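Local coordinates for putative diflavin flavoprotein A 3 (PDB 6H0C) that probably transfers electrons from NADH to oxygen, reducing it to water, as a cyanobacterial flavodiiron protein, of which this chain is the flavodiiron core, at residues N296-E299 against I300-A303. Residues are numbered along the deposited sequence; the frame is centred on the assembly and turned at random.
Sequences NAEE and IKEA
Asn-296 O accepts a weak hydrogen bond from Ile-300 N (3.3 Å) in the first turn of helix 297-306 in the flavodoxin-like domain. Asn-296 is the N-cap of this helix. With chi1 near +60° (59°) its amide reaches forward to the first-turn N-H groups. Asn-296 OD1 accepts the capping hydrogen bond from Glu-299 N at 2.9 Å. The donor sits above the amide carbonyl plane, not on a lone pair. CG1 of Ile-300 also rests on Asn-296 O.

Ala-297 O receives Lys-301 N at 2.9 Å, nearly straight on. CG of Lys-301 lies 3.4 Å from the same Ala-297 O.

Glu-298 forms a salt bridge with Lys-301. Its chain bends at chi2 (-54°) and brings the carboxylate across the extended Lys-301 chain. NZ of Lys-301 meets OE2 of Glu-298 on its syn side at 3.2 Å, somewhat out of the carboxylate plane. CD of Lys-301 runs close by the same carboxylate. Lys-301 lies against Ile-331 and Asn-335 of helix 323-335, while Glu-298 is exposed. Glu-298 O is bonded to Glu-302 N, and CG of Glu-302 presses on that oxygen.

Glu-299 sends its side chain back toward the helix start, where OE1 makes a weak hydrogen bond with Ser-295 OG. An acid near the helix N-terminus probably suits the helix dipole. Ile-300 and Ala-303 make the buried face. Both touch Ile-290 of strand 286-291, an edge strand of the parallel sheet, and Ile-300 also meets Ile-331. Glu-299 O accepts from Ala-303 N at 3.0 Å, and the methyl CB of Ala-303 lies 3.5 Å from that same Glu-299 O.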
loop_
_atom_site.group_PDB
_atom_site.type_symbol
_atom_site.label_atom_id
_atom_site.label_comp_id
_atom_site.label_asym_id
_atom_site.label_seq_id
_atom_site.Cartn_x
_atom_site.Cartn_y
_atom_site.Cartn_z
ATOM N N ASN A 296 6.694 -14.849 5.054
ATOM C CA ASN A 296 7.118 -16.185 5.465
ATOM C C ASN A 296 8.568 -16.174 5.938
ATOM O O ASN A 296 9.272 -15.171 5.790
ATOM C CB ASN A 296 6.951 -17.185 4.322
ATOM C CG ASN A 296 7.747 -16.796 3.089
ATOM O OD1 ASN A 296 8.965 -16.963 3.040
ATOM N ND2 ASN A 296 7.058 -16.262 2.088
ATOM N N ALA A 297 9.012 -17.295 6.494
ATOM C CA ALA A 297 10.344 -17.396 7.073
ATOM C C ALA A 297 11.462 -17.214 6.044
ATOM O O ALA A 297 12.472 -16.566 6.320
ATOM C CB ALA A 297 10.502 -18.731 7.780
ATOM N N GLU A 298 11.295 -17.783 4.859
ATOM C CA GLU A 298 12.343 -17.672 3.859
ATOM C C GLU A 298 12.521 -16.219 3.399
ATOM O O GLU A 298 13.646 -15.778 3.151
ATOM C CB GLU A 298 12.045 -18.596 2.681
ATOM C CG GLU A 298 12.005 -20.065 3.093
ATOM C CD GLU A 298 13.276 -20.510 3.811
ATOM O OE1 GLU A 298 14.381 -20.201 3.311
ATOM O OE2 GLU A 298 13.176 -21.159 4.878
ATOM N N GLU A 299 11.423 -15.475 3.306
ATOM C CA GLU A 299 11.508 -14.051 2.987
ATOM C C GLU A 299 12.391 -13.323 3.990
ATOM O O GLU A 299 13.230 -12.500 3.619
ATOM C CB GLU A 299 10.133 -13.388 2.992
ATOM C CG GLU A 299 9.272 -13.620 1.786
ATOM C CD GLU A 299 7.982 -12.836 1.895
ATOM O OE1 GLU A 299 8.063 -11.603 2.108
ATOM O OE2 GLU A 299 6.895 -13.449 1.800
ATOM N N ILE A 300 12.174 -13.613 5.267
ATOM C CA ILE A 300 12.889 -12.900 6.313
ATOM C C ILE A 300 14.353 -13.305 6.292
ATOM O O ILE A 300 15.232 -12.454 6.400
ATOM C CB ILE A 300 12.274 -13.150 7.700
ATOM C CG1 ILE A 300 10.863 -12.556 7.749
ATOM C CG2 ILE A 300 13.134 -12.519 8.775
ATOM C CD1 ILE A 300 10.066 -12.977 8.945
ATOM N N LYS A 301 14.615 -14.599 6.125
ATOM C CA LYS A 301 15.991 -15.066 6.014
ATOM C C LYS A 301 16.709 -14.369 4.864
ATOM O O LYS A 301 17.820 -13.877 5.042
ATOM C CB LYS A 301 16.048 -16.576 5.811
ATOM C CG LYS A 301 15.682 -17.393 7.030
ATOM C CD LYS A 301 15.679 -18.880 6.689
ATOM C CE LYS A 301 15.153 -19.719 7.839
ATOM N NZ LYS A 301 15.048 -21.155 7.433
ATOM N N GLU A 302 16.082 -14.329 3.689
ATOM C CA GLU A 302 16.724 -13.746 2.504
ATOM C C GLU A 302 16.995 -12.258 2.693
ATOM O O GLU A 302 18.039 -11.750 2.291
ATOM C CB GLU A 302 15.868 -13.956 1.250
ATOM C CG GLU A 302 15.610 -15.416 0.889
ATOM C CD GLU A 302 16.887 -16.231 0.691
ATOM O OE1 GLU A 302 17.114 -16.707 -0.445
ATOM O OE2 GLU A 302 17.651 -16.413 1.667
ATOM N N ALA A 303 16.041 -11.557 3.292
ATOM C CA ALA A 303 16.216 -10.138 3.539
ATOM C C ALA A 303 17.409 -9.920 4.467
ATOM O O ALA A 303 18.296 -9.123 4.163
ATOM C CB ALA A 303 14.950 -9.534 4.126
#